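Long-range contact in regulator of chromosome condensation (Saccharomyces cerevisiae, PDB 3OF7), which promotes the exchange of GDP for GTP on the GTPases Gsp1 and Gsp2, binds chromatin, and controls RNA metabolism and transport: residues N267-L272 and V279-N284. Sequence-based numbering, arbitrary orientation.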
loop_
_atom_site.group_PDB
_atom_site.type_symbol
_atom_site.label_atom_id
_atom_site.label_comp_id
_atom_site.label_asym_id
_atom_site.label_seq_id
_atom_site.Cartn_x
_atom_site.Cartn_y
_atom_site.Cartn_z
ATOM N N ASN A 267 8.636 2.671 6.427
ATOM C CA ASN A 267 10.073 2.943 6.513
ATOM C C ASN A 267 10.924 1.673 6.395
ATOM O O ASN A 267 12.112 1.669 6.742
ATOM C CB ASN A 267 10.382 3.672 7.827
ATOM C CG ASN A 267 9.688 5.012 7.924
ATOM O OD1 ASN A 267 9.755 5.835 7.005
ATOM N ND2 ASN A 267 9.007 5.244 9.046
ATOM N N HIS A 268 10.307 0.596 5.915
ATOM C CA HIS A 268 11.025 -0.650 5.641
ATOM C C HIS A 268 10.534 -1.225 4.324
ATOM O O HIS A 268 9.447 -0.864 3.848
ATOM C CB HIS A 268 10.876 -1.661 6.784
ATOM C CG HIS A 268 9.467 -2.107 7.029
ATOM N ND1 HIS A 268 9.056 -3.411 6.838
ATOM C CD2 HIS A 268 8.380 -1.430 7.466
ATOM C CE1 HIS A 268 7.773 -3.515 7.142
ATOM N NE2 HIS A 268 7.340 -2.328 7.526
ATOM N N CYS A 269 11.324 -2.121 3.740
ATOM C CA CYS A 269 11.121 -2.513 2.352
ATOM C C CYS A 269 11.382 -3.991 2.135
ATOM O O CYS A 269 12.071 -4.632 2.926
ATOM C CB CYS A 269 12.059 -1.707 1.451
ATOM S SG CYS A 269 12.005 0.074 1.710
ATOM N N PHE A 270 10.831 -4.514 1.044
ATOM C CA PHE A 270 10.986 -5.913 0.674
ATOM C C PHE A 270 11.351 -6.051 -0.789
ATOM O O PHE A 270 10.885 -5.281 -1.640
ATOM C CB PHE A 270 9.696 -6.684 0.936
ATOM C CG PHE A 270 9.371 -6.821 2.380
ATOM C CD1 PHE A 270 9.874 -7.885 3.112
ATOM C CD2 PHE A 270 8.581 -5.867 3.018
ATOM C CE1 PHE A 270 9.594 -8.010 4.458
ATOM C CE2 PHE A 270 8.292 -5.988 4.365
ATOM C CZ PHE A 270 8.796 -7.053 5.085
ATOM N N ALA A 271 12.188 -7.045 -1.074
ATOM C CA ALA A 271 12.494 -7.420 -2.447
ATOM C C ALA A 271 12.538 -8.942 -2.554
ATOM O O ALA A 271 13.095 -9.623 -1.690
ATOM C CB ALA A 271 13.804 -6.804 -2.898
ATOM N N LEU A 272 11.918 -9.468 -3.603
ATOM C CA LEU A 272 11.929 -10.901 -3.871
ATOM C C LEU A 272 12.766 -11.123 -5.123
ATOM O O LEU A 272 12.524 -10.491 -6.150
ATOM C CB LEU A 272 10.498 -11.419 -4.074
ATOM C CG LEU A 272 10.257 -12.887 -4.451
ATOM C CD1 LEU A 272 10.671 -13.840 -3.337
ATOM C CD2 LEU A 272 8.777 -13.084 -4.794
ATOM N N VAL A 279 14.265 -10.618 0.716
ATOM C CA VAL A 279 15.101 -9.780 1.583
ATOM C C VAL A 279 14.336 -8.539 2.058
ATOM O O VAL A 279 13.408 -8.077 1.387
ATOM C CB VAL A 279 16.431 -9.337 0.882
ATOM C CG1 VAL A 279 17.336 -10.552 0.611
ATOM C CG2 VAL A 279 16.155 -8.571 -0.400
ATOM N N SER A 280 14.738 -8.002 3.208
ATOM C CA SER A 280 14.179 -6.752 3.712
ATOM C C SER A 280 15.266 -5.828 4.242
ATOM O O SER A 280 16.377 -6.276 4.563
ATOM C CB SER A 280 13.147 -7.024 4.806
ATOM O OG SER A 280 13.711 -7.811 5.835
ATOM N N TRP A 281 14.949 -4.538 4.316
ATOM C CA TRP A 281 15.840 -3.542 4.912
ATOM C C TRP A 281 15.040 -2.359 5.445
ATOM O O TRP A 281 13.863 -2.194 5.118
ATOM C CB TRP A 281 16.892 -3.058 3.903
ATOM C CG TRP A 281 16.335 -2.282 2.742
ATOM C CD1 TRP A 281 16.319 -0.921 2.604
ATOM C CD2 TRP A 281 15.723 -2.810 1.556
ATOM N NE1 TRP A 281 15.742 -0.571 1.414
ATOM C CE2 TRP A 281 15.361 -1.706 0.749
ATOM C CE3 TRP A 281 15.446 -4.105 1.096
ATOM C CZ2 TRP A 281 14.732 -1.854 -0.497
ATOM C CZ3 TRP A 281 14.808 -4.254 -0.147
ATOM C CH2 TRP A 281 14.468 -3.132 -0.927
ATOM N N GLY A 282 15.695 -1.529 6.254
ATOM C CA GLY A 282 15.078 -0.321 6.787
ATOM C C GLY A 282 14.681 -0.477 8.241
ATOM O O GLY A 282 15.321 -1.218 9.001
ATOM N N LEU A 283 13.621 0.220 8.631
ATOM C CA LEU A 283 13.244 0.314 10.037
ATOM C C LEU A 283 12.816 -1.041 10.593
ATOM O O LEU A 283 12.027 -1.750 9.965
ATOM C CB LEU A 283 12.123 1.347 10.208
ATOM C CG LEU A 283 11.631 1.604 11.637
ATOM C CD1 LEU A 283 12.719 2.295 12.494
ATOM C CD2 LEU A 283 10.331 2.394 11.617
ATOM N N ASN A 284 13.350 -1.410 11.756
ATOM C CA ASN A 284 13.113 -2.750 12.300
ATOM C C ASN A 284 12.959 -2.844 13.820
ATOM O O ASN A 284 13.260 -3.888 14.411
ATOM C CB ASN A 284 14.200 -3.723 11.816
ATOM C CG ASN A 284 13.797 -5.183 11.972
ATOM O OD1 ASN A 284 12.634 -5.534 11.805
ATOM N ND2 ASN A 284 14.767 -6.040 12.282
#
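W281 lays its indole across the strand pair onto C269, a worked example of how two neighbouring antiparallel strands of a beta-propeller blade fasten one face of their sheet. From CB, the tryptophan carries CG between its own backbone N and carbonyl carbon (chi1 66°), and the ring system extends over the neighbouring strand. CD2 and CE2, the fusion atoms, come up against C269 CB, which sits over one face of the six-membered ring, 3.5 Å from its centroid in a CH-pi contact. The shortest approach is from CZ2, 3.3 Å from C269 CB, and CH2 also rests over that carbon. The cysteine sulfur lies obliquely to the five-membered ring, with SG 3.8 Å from W281 NE1. CE3 passes near C269 O, while at the far side CZ3 meets A271 CB, which lies in the ring plane at the edge, 3.9 Å away. NE1 itself is bound to the backbone O of Q235, and L217 of strand 215-220, in the preceding blade, also touches the indole. An alanine here would probably leave C269 CB and SG without the indole that covers them, deprive the Q235 carbonyl of its indole donor and open a gap between the two blades.

Beneath the ring, W281 and C269 form a hydrogen-bonded pair, C269 N giving to W281 O at 2.9 Å. On the reverse face S280 CB packs against F270 CE1 at 3.7 Å. Past the corner at G282, L283 N donates an almost straight bond (176°) to N267 O, from above the carbonyl plane, and L283 CB lies alongside N267 CB.

The contact thus joins RCC1 repeats 4 and 5 within a single blade: backbone bonds set the pairing, the C269 and W281 face packs by apolar and sulfur-aromatic contact against strand 215-220, and F270 touches strand 315-320, placing the hairpin between two neighbouring blades.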